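Local structure of probable starch synthase 4, chloroplastic/amyloplastic (Arabidopsis thaliana, 6GNE) at residues D267-A272 / Q403-R408; P275-Q280 / E290-A295; G313-L318 / T382-S387; Q340-G345 / R370-Y375. The protein belongs to the starch synthase family of GT-B-fold glycosyltransferases, two-domain proteins with a ligand-binding cleft, and here holds ADP and glycan ligands. All blocks are in the same frame, centred on the assembly; numbering follows the deposited sequence.

Contact 1: D267-A272 / Q403-R408; sequences DSWNPA and QMIAMR
Arg408, on helix 402-408, reaches over to the loop that follows strand 257-259 and gives its NE to the backbone oxygen of Trp269. This is the hydrogen bond that joins the two segments, 2.9 Å from Arg408 NE to Trp269 O with an N-H...O angle of 158°. It is well oriented for both partners, the oxygen lying near the guanidinium plane and NE lying in the carbonyl plane. CG of Arg408 stands anti to its own backbone N (chi1 174°) and passes 3.4 Å from the same Trp269 O. NH2 bonds in turn to the backbone oxygen of Thr266, so the guanidinium bridges two carbonyls of one loop.

The flat groups pack beside this bridge. The amide of Asn270 crosses the guanidinium with its plane turned by 30°, and Asn270 CG comes 3.3 Å from Arg408 NH2. Asn270 OD1 and Pro271 CD lie over the same guanidinium face. An Asx turn holds the amide, with Ala272 N donating to Asn270 OD1 at 3.0 Å.

The apolar part is carried by Ile405, whose CD1 forms a CH-pi contact over the six-membered ring of Trp269, 3.9 Å from its centroid. Its CG2 branch meets the ring at CE3 and CZ3. The indole also stacks with His381.

Ile405 touches the bound ADP as well, and Trp269 therefore forms a second shell behind the nucleotide pocket, where the loop leading out of the N-terminal sheet packs on the C-terminal domain of the GT-B fold.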
# COMPACT_ATOMS: atom_id res chain seq x y z
N ASP A 267 3.48 11.93 -10.27
CA ASP A 267 2.92 13.28 -10.37
C ASP A 267 2.62 13.84 -8.98
O ASP A 267 3.02 14.96 -8.69
CB ASP A 267 1.67 13.31 -11.26
CG ASP A 267 1.99 13.05 -12.72
OD1 ASP A 267 3.05 13.50 -13.19
OD2 ASP A 267 1.18 12.39 -13.42
N SER A 268 1.92 13.07 -8.14
CA SER A 268 1.78 13.38 -6.69
C SER A 268 3.10 13.41 -5.94
O SER A 268 3.37 14.34 -5.19
CB SER A 268 0.87 12.37 -6.01
OG SER A 268 -0.49 12.70 -6.24
N TRP A 269 3.92 12.38 -6.12
CA TRP A 269 5.24 12.31 -5.47
C TRP A 269 6.30 12.85 -6.42
O TRP A 269 6.90 12.10 -7.18
CB TRP A 269 5.51 10.88 -5.01
CG TRP A 269 4.53 10.42 -3.98
CD1 TRP A 269 3.44 9.60 -4.17
CD2 TRP A 269 4.51 10.78 -2.60
NE1 TRP A 269 2.76 9.42 -2.99
CE2 TRP A 269 3.39 10.15 -2.02
CE3 TRP A 269 5.32 11.60 -1.81
CZ2 TRP A 269 3.09 10.30 -0.67
CZ3 TRP A 269 5.01 11.75 -0.49
CH2 TRP A 269 3.92 11.10 0.08
N ASN A 270 6.48 14.16 -6.39
CA ASN A 270 7.43 14.85 -7.28
C ASN A 270 7.99 16.07 -6.57
O ASN A 270 7.27 17.04 -6.36
CB ASN A 270 6.73 15.30 -8.57
CG ASN A 270 7.68 15.94 -9.58
OD1 ASN A 270 8.85 16.21 -9.31
ND2 ASN A 270 7.15 16.21 -10.74
N PRO A 271 9.29 16.04 -6.22
CA PRO A 271 9.88 17.18 -5.50
C PRO A 271 9.81 18.54 -6.24
O PRO A 271 9.81 19.60 -5.61
CB PRO A 271 11.33 16.75 -5.28
CG PRO A 271 11.61 15.81 -6.41
CD PRO A 271 10.32 15.04 -6.53
N ALA A 272 9.77 18.51 -7.57
CA ALA A 272 9.73 19.71 -8.40
C ALA A 272 8.43 20.49 -8.29
O ALA A 272 8.43 21.69 -8.55
CB ALA A 272 10.01 19.37 -9.87
N GLN A 403 10.39 3.39 0.27
CA GLN A 403 11.73 3.39 -0.31
C GLN A 403 11.75 4.02 -1.72
O GLN A 403 12.73 4.64 -2.11
CB GLN A 403 12.35 1.98 -0.34
CG GLN A 403 11.97 1.04 -1.50
CD GLN A 403 10.66 0.30 -1.28
OE1 GLN A 403 9.85 0.66 -0.41
NE2 GLN A 403 10.45 -0.75 -2.07
N MET A 404 10.68 3.83 -2.47
CA MET A 404 10.56 4.42 -3.79
C MET A 404 10.35 5.94 -3.67
O MET A 404 11.01 6.72 -4.38
CB MET A 404 9.42 3.79 -4.58
CG MET A 404 9.57 2.29 -4.77
SD MET A 404 8.32 1.56 -5.82
CE MET A 404 8.53 -0.17 -5.50
N ILE A 405 9.48 6.35 -2.74
CA ILE A 405 9.24 7.77 -2.52
C ILE A 405 10.52 8.41 -2.02
O ILE A 405 10.91 9.47 -2.53
CB ILE A 405 8.10 8.04 -1.50
CG1 ILE A 405 6.76 7.41 -1.95
CG2 ILE A 405 7.89 9.54 -1.26
CD1 ILE A 405 5.71 7.35 -0.87
N ALA A 406 11.20 7.79 -1.04
CA ALA A 406 12.45 8.35 -0.55
C ALA A 406 13.45 8.61 -1.70
O ALA A 406 13.97 9.71 -1.83
CB ALA A 406 13.07 7.44 0.49
N MET A 407 13.68 7.61 -2.55
CA MET A 407 14.62 7.79 -3.66
C MET A 407 14.16 8.86 -4.67
O MET A 407 14.97 9.61 -5.22
CB MET A 407 14.82 6.46 -4.37
CG MET A 407 15.68 5.51 -3.57
SD MET A 407 16.17 4.04 -4.46
CE MET A 407 14.65 3.10 -4.42
N ARG A 408 12.86 8.96 -4.87
CA ARG A 408 12.29 9.99 -5.71
C ARG A 408 12.63 11.38 -5.16
O ARG A 408 12.85 12.29 -5.94
CB ARG A 408 10.77 9.78 -5.82
CG ARG A 408 9.95 10.83 -6.55
CD ARG A 408 10.29 10.88 -8.01
NE ARG A 408 9.27 11.61 -8.75
CZ ARG A 408 9.45 12.29 -9.89
NH1 ARG A 408 10.63 12.34 -10.47
NH2 ARG A 408 8.41 12.89 -10.47

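Contact 2: P275-Q280 / E290-A295; sequences PFLKAQ and EENKHA
Glu291 is the first residue of helix 287-300 in this segment to meet the loop, its OE1 lying 3.4 Å from Ala279 CB and its CB packing against the same methyl group. The side chain of Lys278 crosses that of Glu291 at about a right angle, and the ammonium stays beyond salt-bridge distance, Lys278 NZ to Glu291 OE1 being 4.4 Å. Any attraction between them is probably a modest one.

Asn292 follows and grips the loop backbone with both ends of its amide. ND2 donates to the carbonyl of Ala279, 2.9 Å from Asn292 ND2 to Ala279 O and nearly straight at 164°. The acceptor lies in the amide plane of Asn292, whereas ND2 sits above the carbonyl plane of Ala279. OD1 takes a weak hydrogen bond from the backbone N of Lys278, 3.4 Å from Asn292 OD1. Leu277 runs across this amide, its CD1 near ND2.

Lys293, next along the helix, turns to other partners, with a salt bridge to Asp388 and a hydrogen bond to the backbone oxygen of Arg309. Further on, Ala295 CB meets the aliphatic part of Lys278, 3.9 Å from Lys278 CD.

Leu277 and Asn292 both touch Ala385, so the loop and helix 287-300 close together against helix 377-386.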
# COMPACT_ATOMS: atom_id res chain seq x y z
N PRO A 275 3.34 20.55 -3.55
CA PRO A 275 2.81 21.76 -2.87
C PRO A 275 3.03 21.74 -1.35
O PRO A 275 3.09 22.81 -0.76
CB PRO A 275 1.31 21.73 -3.21
CG PRO A 275 0.99 20.29 -3.48
CD PRO A 275 2.26 19.64 -4.01
N PHE A 276 3.20 20.56 -0.75
CA PHE A 276 3.49 20.44 0.69
C PHE A 276 4.91 20.89 1.13
O PHE A 276 5.16 21.03 2.32
CB PHE A 276 3.30 19.00 1.15
CG PHE A 276 1.91 18.49 0.99
CD1 PHE A 276 0.88 18.93 1.83
CD2 PHE A 276 1.61 17.53 0.03
CE1 PHE A 276 -0.41 18.43 1.67
CE2 PHE A 276 0.32 17.01 -0.12
CZ PHE A 276 -0.69 17.45 0.70
N LEU A 277 5.82 21.11 0.19
CA LEU A 277 7.20 21.47 0.52
C LEU A 277 7.38 22.95 0.69
O LEU A 277 6.66 23.73 0.09
CB LEU A 277 8.18 20.98 -0.57
CG LEU A 277 8.36 19.49 -0.82
CD1 LEU A 277 9.54 19.21 -1.75
CD2 LEU A 277 8.52 18.73 0.48
N LYS A 278 8.39 23.33 1.44
CA LYS A 278 8.84 24.72 1.48
C LYS A 278 9.50 25.12 0.16
O LYS A 278 9.15 26.15 -0.43
CB LYS A 278 9.83 24.96 2.65
CG LYS A 278 10.08 26.45 2.95
CD LYS A 278 11.52 26.78 3.40
CE LYS A 278 11.96 28.19 2.99
NZ LYS A 278 13.40 28.16 2.51
N ALA A 279 10.48 24.31 -0.26
CA ALA A 279 11.20 24.55 -1.51
C ALA A 279 11.15 23.31 -2.40
O ALA A 279 11.05 22.18 -1.93
CB ALA A 279 12.64 24.95 -1.24
N GLN A 280 11.23 23.57 -3.69
CA GLN A 280 11.10 22.56 -4.72
C GLN A 280 12.52 22.23 -5.16
O GLN A 280 13.42 23.00 -4.98
CB GLN A 280 10.27 23.09 -5.91
CG GLN A 280 9.09 24.05 -5.61
CD GLN A 280 7.82 23.34 -5.17
OE1 GLN A 280 6.80 23.43 -5.84
NE2 GLN A 280 7.87 22.60 -4.07
N GLU A 290 18.64 20.74 0.50
CA GLU A 290 19.24 21.39 1.68
C GLU A 290 18.30 22.40 2.36
O GLU A 290 18.26 22.46 3.59
CB GLU A 290 20.59 22.05 1.36
CG GLU A 290 21.28 22.79 2.54
CD GLU A 290 21.39 21.98 3.88
OE1 GLU A 290 21.64 20.75 3.84
OE2 GLU A 290 21.22 22.58 4.99
N GLU A 291 17.55 23.19 1.58
CA GLU A 291 16.58 24.14 2.15
C GLU A 291 15.49 23.43 2.97
O GLU A 291 15.10 23.93 4.02
CB GLU A 291 15.96 25.08 1.08
CG GLU A 291 16.74 26.38 0.84
CD GLU A 291 16.54 27.06 -0.55
OE1 GLU A 291 15.45 26.93 -1.19
OE2 GLU A 291 17.50 27.76 -1.00
N ASN A 292 15.02 22.27 2.51
CA ASN A 292 14.01 21.48 3.26
C ASN A 292 14.62 20.84 4.52
O ASN A 292 13.98 20.78 5.58
CB ASN A 292 13.35 20.40 2.37
CG ASN A 292 12.30 20.96 1.43
OD1 ASN A 292 11.29 21.53 1.86
ND2 ASN A 292 12.55 20.82 0.13
N LYS A 293 15.85 20.38 4.40
CA LYS A 293 16.58 19.91 5.56
C LYS A 293 16.65 20.99 6.64
O LYS A 293 16.34 20.73 7.80
CB LYS A 293 17.97 19.42 5.14
CG LYS A 293 18.71 18.76 6.29
CD LYS A 293 19.96 18.07 5.80
CE LYS A 293 20.76 17.55 6.98
NZ LYS A 293 21.94 16.76 6.54
N HIS A 294 16.99 22.21 6.24
CA HIS A 294 17.05 23.31 7.19
C HIS A 294 15.65 23.66 7.76
O HIS A 294 15.50 23.82 8.97
CB HIS A 294 17.72 24.52 6.53
CG HIS A 294 17.90 25.69 7.45
ND1 HIS A 294 16.95 26.69 7.58
CD2 HIS A 294 18.92 26.04 8.28
CE1 HIS A 294 17.39 27.60 8.42
NE2 HIS A 294 18.58 27.23 8.87
N ALA A 295 14.64 23.73 6.90
CA ALA A 295 13.30 24.07 7.32
C ALA A 295 12.76 23.07 8.36
O ALA A 295 12.20 23.48 9.40
CB ALA A 295 12.36 24.16 6.12

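Contact 3: G313-L318 / T382-S387; sequences GCITRL and TIYAAS. With ADP (adenosine-5'-diphosphate), chain F; AC1 (4,6-dideoxy-4-{[(1S,4R,5S,6S)-4,5,6-trihydroxy-3-(hydroxymethyl)cyclohex-2-en-1-yl]amino}-alpha-D-glucopyranose), chain C.
At the nucleotide pocket of the Rossmann-like C-terminal domain, Ile315 of strand 311-317 packs against Ile383 and Tyr384 of helix 377-386. The helix lies on the parallel sheet and runs roughly counter to the strand, their N-to-C directions 150° apart and the axes of the short segments approaching to 8.6 Å. It leads into strand 389-392, which neighbours strand 311-317 in the sheet.

Ile315 CD1 carries most of the contact. It sits over the centre of the Tyr384 ring as a CH-pi contact, 3.6 Å from the centroid and only 8° off the ring normal, and it also meets Ile383 CG2 at 3.6 Å. A chi1 of -65° sets Ile315 CG1 beside the backbone N, and CD1 continues from it to Tyr384 and Ile383, while the other branch, CG2, lies 3.7 Å from C4 of the ADP adenine. One side chain thus packs on helix and base together. At the start of the strand segment, Ser387 CB rests beside the backbone of Gly313, which is hydrogen-bonded to strand 389-392.

The polar ends of Tyr384 and Arg317 reach the ligands. The hydroxyl of Tyr384 is 2.7 Å from ADP O2', which lies at the edge of the ring in its plane, and either oxygen could be the donor. Arg317 grips the terminal phosphate with two nearly straight hydrogen bonds, 2.7 Å from Arg317 NE to ADP O2B and 2.8 Å from Arg317 NH2 to ADP O3B. The phosphate takes the guanidinium edge in its plane, and AC1 C6 lies over one face, toward the rim, 3.4 Å from Arg317 NE.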
# COMPACT_ATOMS: atom_id res chain seq x y z
N GLY A 313 15.69 9.49 8.24
CA GLY A 313 14.23 9.53 8.38
C GLY A 313 13.63 8.13 8.35
O GLY A 313 14.23 7.17 7.82
N CYS A 314 12.47 8.02 8.96
CA CYS A 314 11.69 6.81 8.97
C CYS A 314 10.23 7.22 9.06
O CYS A 314 9.84 7.92 10.01
CB CYS A 314 12.05 5.94 10.17
SG CYS A 314 11.08 4.42 10.29
N ILE A 315 9.44 6.78 8.07
CA ILE A 315 7.99 7.02 7.96
C ILE A 315 7.33 5.68 7.76
O ILE A 315 7.53 5.04 6.72
CB ILE A 315 7.65 7.91 6.77
CG1 ILE A 315 8.24 9.32 6.98
CG2 ILE A 315 6.14 8.01 6.61
CD1 ILE A 315 8.39 10.10 5.71
N THR A 316 6.52 5.26 8.71
CA THR A 316 6.01 3.90 8.70
C THR A 316 4.89 3.71 9.72
O THR A 316 4.72 4.51 10.65
CB THR A 316 7.16 2.91 9.05
OG1 THR A 316 6.72 1.56 8.84
CG2 THR A 316 7.61 3.08 10.50
N ARG A 317 4.12 2.66 9.51
CA ARG A 317 3.25 2.15 10.55
C ARG A 317 4.17 1.33 11.43
O ARG A 317 5.06 0.66 10.94
CB ARG A 317 2.11 1.29 9.96
CG ARG A 317 1.14 2.10 9.08
CD ARG A 317 0.15 1.28 8.24
NE ARG A 317 0.80 0.12 7.60
CZ ARG A 317 0.79 -1.14 8.06
NH1 ARG A 317 0.13 -1.42 9.18
NH2 ARG A 317 1.41 -2.13 7.39
N LEU A 318 3.96 1.39 12.73
CA LEU A 318 4.78 0.71 13.70
C LEU A 318 4.12 -0.60 14.11
O LEU A 318 3.42 -0.67 15.11
CB LEU A 318 5.03 1.62 14.89
CG LEU A 318 5.83 2.90 14.63
CD1 LEU A 318 5.68 3.83 15.82
CD2 LEU A 318 7.31 2.61 14.40
N THR A 382 7.66 16.57 3.81
CA THR A 382 8.86 17.33 4.21
C THR A 382 9.95 16.42 4.77
O THR A 382 11.13 16.72 4.63
CB THR A 382 8.54 18.47 5.23
OG1 THR A 382 7.81 17.95 6.35
CG2 THR A 382 7.67 19.56 4.60
N ILE A 383 9.57 15.28 5.37
CA ILE A 383 10.57 14.32 5.88
C ILE A 383 11.30 13.60 4.78
O ILE A 383 12.52 13.46 4.85
CB ILE A 383 9.98 13.33 6.92
CG1 ILE A 383 9.71 14.07 8.23
CG2 ILE A 383 10.93 12.18 7.18
CD1 ILE A 383 8.86 13.30 9.21
N TYR A 384 10.58 13.13 3.77
CA TYR A 384 11.23 12.54 2.58
C TYR A 384 12.19 13.58 1.97
O TYR A 384 13.35 13.27 1.69
CB TYR A 384 10.21 12.11 1.52
CG TYR A 384 9.36 10.89 1.84
CD1 TYR A 384 9.95 9.62 2.05
CD2 TYR A 384 7.97 10.97 1.89
CE1 TYR A 384 9.17 8.50 2.32
CE2 TYR A 384 7.17 9.84 2.18
CZ TYR A 384 7.77 8.60 2.38
OH TYR A 384 6.98 7.51 2.64
N ALA A 385 11.72 14.80 1.77
CA ALA A 385 12.54 15.85 1.19
C ALA A 385 13.78 16.17 2.00
O ALA A 385 14.88 16.24 1.44
CB ALA A 385 11.71 17.12 1.03
N ALA A 386 13.61 16.36 3.31
CA ALA A 386 14.71 16.77 4.18
C ALA A 386 15.78 15.70 4.42
O ALA A 386 16.95 16.02 4.60
CB ALA A 386 14.17 17.27 5.52
N SER A 387 15.39 14.44 4.44
CA SER A 387 16.26 13.38 4.93
C SER A 387 17.35 13.03 3.91
O SER A 387 17.13 13.11 2.71
CB SER A 387 15.43 12.14 5.32
OG SER A 387 14.80 11.57 4.19
PB ADP F . 2.29 -0.31 4.21
O1B ADP F . 1.31 -0.54 3.09
O2B ADP F . 1.94 0.76 5.20
O3B ADP F . 2.62 -1.61 4.91
PA ADP F . 3.82 0.91 2.09
O1A ADP F . 5.26 1.32 2.02
O2A ADP F . 3.35 0.03 0.97
O3A ADP F . 3.65 0.20 3.53
O5' ADP F . 2.85 2.18 2.14
C5' ADP F . 2.96 3.19 3.14
C4' ADP F . 2.34 4.54 2.75
O4' ADP F . 1.77 5.17 3.91
C3' ADP F . 3.35 5.55 2.25
O3' ADP F . 2.69 6.47 1.40
C2' ADP F . 3.79 6.27 3.50
O2' ADP F . 4.31 7.56 3.24
C1' ADP F . 2.49 6.36 4.24
N9 ADP F . 2.65 6.40 5.71
C8 ADP F . 2.91 5.38 6.53
N7 ADP F . 2.93 5.80 7.82
C5 ADP F . 2.67 7.11 7.83
C6 ADP F . 2.55 8.19 8.87
N6 ADP F . 2.72 7.90 10.18
N1 ADP F . 2.26 9.45 8.43
C2 ADP F . 2.11 9.72 7.10
N3 ADP F . 2.21 8.79 6.14
C4 ADP F . 2.49 7.50 6.44
C1 AC1 C . -4.14 -3.18 4.83
O2 AC1 C . -4.61 -5.18 3.54
C2 AC1 C . -3.81 -3.99 3.57
C4A AC1 C . 2.60 -3.04 0.07
C3 AC1 C . -2.30 -4.29 3.47
O3 AC1 C . -2.09 -4.98 2.24
C4 AC1 C . -1.51 -2.98 3.55
N4A AC1 C . -0.05 -3.14 3.38
C5 AC1 C . -1.87 -2.34 4.89
O5 AC1 C . -3.27 -2.04 4.91
C6 AC1 C . -1.18 -1.01 5.14
C1B AC1 C . 0.60 -3.66 2.17
C2B AC1 C . 2.10 -4.01 2.36
O2B AC1 C . 2.53 -3.99 3.73
C3B AC1 C . 3.05 -3.17 1.52
O3B AC1 C . 4.29 -3.88 1.47
O4 AC1 C . 3.49 -2.16 -0.62
C5B AC1 C . 1.18 -2.58 -0.03
C7B AC1 C . 0.30 -2.81 0.95
C6B AC1 C . 0.71 -1.89 -1.29
O6B AC1 C . 0.79 -2.77 -2.41

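Contact 4: Q340-G345 / R370-Y375; sequences QFVLLG and RLLLKY. With ADP (adenosine-5'-diphosphate), chain F.
Leu343 bonds through N to Arg370 O and through O to Leu372 N, straddling Leu371, as in a parallel pair of strands; the two strands are the ends of a beta-alpha-beta unit made by strand 340-346, helix 350-362 and strand 369-372. The bonds form a regular ladder: Arg370 N to Phe341 O at 3.0 Å, Leu343 N to Arg370 O at 3.1 Å, Leu372 N to Leu343 O at 2.7 Å and Gly345 N to Leu372 O at 3.2 Å.

Side chains pack on both faces of this pair. Leu344 CD1 lies 3.8 Å from Leu372 CB, on the face shared with Val342. On the other face Leu343 and Leu371 cross obliquely, with Leu343 CB 4.1 Å from Leu371 CG.

Helices cover these faces in the next shell. Leu344 and Val342 touch Ile383, and Leu372 touches Leu379, all on helix 377-386; Leu343 meets Phe356 and Leu371 meets Ile359 on helix 350-362. Arg370 turns its guanidinium outward to the backbone oxygens of Leu300 and His366.

After the last rung the chain folds through an inverse gamma turn centred on Leu373 and enters the ADP pocket. Leu344 CG and CD2 pack by adenine N1, and C2 of the base lies over one face of the Tyr375 ring, toward its rim. The adenine amino group is read by the backbone, ADP N6 donating to Lys374 O at 3.0 Å with an angle of 165°.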
# COMPACT_ATOMS: atom_id res chain seq x y z
N GLN A 340 21.40 12.62 13.02
CA GLN A 340 20.09 12.96 13.57
C GLN A 340 19.04 12.01 13.04
O GLN A 340 19.23 11.37 12.01
CB GLN A 340 19.72 14.39 13.20
CG GLN A 340 20.76 15.44 13.61
CD GLN A 340 20.40 16.85 13.16
OE1 GLN A 340 20.03 17.06 12.02
NE2 GLN A 340 20.54 17.81 14.06
N PHE A 341 17.92 11.90 13.75
CA PHE A 341 16.87 10.94 13.43
C PHE A 341 15.46 11.56 13.63
O PHE A 341 15.14 12.08 14.71
CB PHE A 341 17.02 9.72 14.32
CG PHE A 341 16.31 8.50 13.81
CD1 PHE A 341 14.94 8.36 13.94
CD2 PHE A 341 17.01 7.52 13.17
CE1 PHE A 341 14.28 7.25 13.44
CE2 PHE A 341 16.37 6.39 12.66
CZ PHE A 341 15.00 6.27 12.79
N VAL A 342 14.62 11.44 12.60
CA VAL A 342 13.23 11.85 12.65
C VAL A 342 12.34 10.67 12.33
O VAL A 342 12.42 10.13 11.24
CB VAL A 342 12.93 12.96 11.62
CG1 VAL A 342 11.47 13.34 11.66
CG2 VAL A 342 13.71 14.21 11.99
N LEU A 343 11.48 10.29 13.27
CA LEU A 343 10.52 9.22 13.08
C LEU A 343 9.14 9.83 12.96
O LEU A 343 8.72 10.66 13.79
CB LEU A 343 10.53 8.22 14.24
CG LEU A 343 9.49 7.10 14.24
CD1 LEU A 343 9.65 6.20 13.02
CD2 LEU A 343 9.63 6.25 15.46
N LEU A 344 8.42 9.41 11.93
CA LEU A 344 7.00 9.68 11.82
C LEU A 344 6.30 8.33 11.70
O LEU A 344 6.46 7.64 10.71
CB LEU A 344 6.73 10.54 10.59
CG LEU A 344 5.28 10.85 10.27
CD1 LEU A 344 4.64 11.53 11.46
CD2 LEU A 344 5.26 11.75 9.03
N GLY A 345 5.55 7.95 12.72
CA GLY A 345 4.83 6.68 12.67
C GLY A 345 3.90 6.52 13.84
O GLY A 345 4.14 7.10 14.89
N ARG A 370 13.92 13.45 17.05
CA ARG A 370 12.51 13.77 17.28
C ARG A 370 11.63 12.67 16.77
O ARG A 370 11.84 12.16 15.69
CB ARG A 370 12.12 15.10 16.65
CG ARG A 370 10.79 15.66 17.17
CD ARG A 370 10.87 16.37 18.52
NE ARG A 370 11.71 17.56 18.49
CZ ARG A 370 12.94 17.67 19.00
NH1 ARG A 370 13.54 16.64 19.61
NH2 ARG A 370 13.64 18.83 18.89
N LEU A 371 10.64 12.29 17.58
CA LEU A 371 9.69 11.23 17.26
C LEU A 371 8.32 11.85 17.17
O LEU A 371 7.90 12.55 18.08
CB LEU A 371 9.69 10.16 18.36
CG LEU A 371 10.73 9.07 18.21
CD1 LEU A 371 12.12 9.64 18.22
CD2 LEU A 371 10.59 8.04 19.31
N LEU A 372 7.63 11.59 16.07
CA LEU A 372 6.32 12.18 15.81
C LEU A 372 5.31 11.03 15.70
O LEU A 372 5.13 10.42 14.65
CB LEU A 372 6.39 13.03 14.54
CG LEU A 372 7.34 14.23 14.72
CD1 LEU A 372 7.83 14.72 13.36
CD2 LEU A 372 6.69 15.35 15.53
N LEU A 373 4.71 10.69 16.83
CA LEU A 373 3.91 9.48 16.95
C LEU A 373 2.48 9.73 16.50
O LEU A 373 1.59 9.90 17.32
CB LEU A 373 3.98 8.92 18.37
CG LEU A 373 5.42 8.59 18.82
CD1 LEU A 373 5.38 7.91 20.19
CD2 LEU A 373 6.20 7.77 17.80
N LYS A 374 2.30 9.78 15.19
CA LYS A 374 1.03 10.12 14.56
C LYS A 374 1.07 9.88 13.04
O LYS A 374 2.14 9.75 12.47
CB LYS A 374 0.67 11.60 14.82
CG LYS A 374 1.66 12.59 14.21
CD LYS A 374 1.44 14.01 14.67
CE LYS A 374 2.22 14.95 13.78
NZ LYS A 374 2.03 16.35 14.21
N TYR A 375 -0.10 9.82 12.42
CA TYR A 375 -0.26 9.82 10.97
C TYR A 375 -0.29 11.29 10.55
O TYR A 375 -1.08 12.02 11.09
CB TYR A 375 -1.57 9.11 10.52
CG TYR A 375 -1.61 8.98 9.04
CD1 TYR A 375 -0.91 7.94 8.40
CD2 TYR A 375 -2.25 9.96 8.23
CE1 TYR A 375 -0.86 7.84 7.01
CE2 TYR A 375 -2.18 9.87 6.85
CZ TYR A 375 -1.49 8.80 6.25
OH TYR A 375 -1.43 8.70 4.87
PB ADP F . 2.29 -0.31 4.21
O1B ADP F . 1.31 -0.54 3.09
O2B ADP F . 1.94 0.76 5.20
O3B ADP F . 2.62 -1.61 4.91
PA ADP F . 3.82 0.91 2.09
O1A ADP F . 5.26 1.32 2.02
O2A ADP F . 3.35 0.03 0.97
O3A ADP F . 3.65 0.20 3.53
O5' ADP F . 2.85 2.18 2.14
C5' ADP F . 2.96 3.19 3.14
C4' ADP F . 2.34 4.54 2.75
O4' ADP F . 1.77 5.17 3.91
C3' ADP F . 3.35 5.55 2.25
O3' ADP F . 2.69 6.47 1.40
C2' ADP F . 3.79 6.27 3.50
O2' ADP F . 4.31 7.56 3.24
C1' ADP F . 2.49 6.36 4.24
N9 ADP F . 2.65 6.40 5.71
C8 ADP F . 2.91 5.38 6.53
N7 ADP F . 2.93 5.80 7.82
C5 ADP F . 2.67 7.11 7.83
C6 ADP F . 2.55 8.19 8.87
N6 ADP F . 2.72 7.90 10.18
N1 ADP F . 2.26 9.45 8.43
C2 ADP F . 2.11 9.72 7.10
N3 ADP F . 2.21 8.79 6.14
C4 ADP F . 2.49 7.50 6.44

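Along the chain, contact 1 spans the other three: its first segment precedes them and its second follows them. Contact 2 closes before contact 3 opens, and contact 4 lies between the two segments of contact 3. Contacts 3 and 4 share the six-stranded parallel sheet through the neighbouring strands 311-317 and 340-346, their centres about 8 Å apart. Helix 377-386 supplies one segment of contact 3, packs on the strands of contact 4, and touches contacts 1 and 2, whose centres are about 14 Å apart. ADP meets contacts 1, 3 and 4, which bring sequence-distant parts of the C-terminal domain to the nucleotide; its site also takes residues from the N-terminal domain. Contact 2 lies further out.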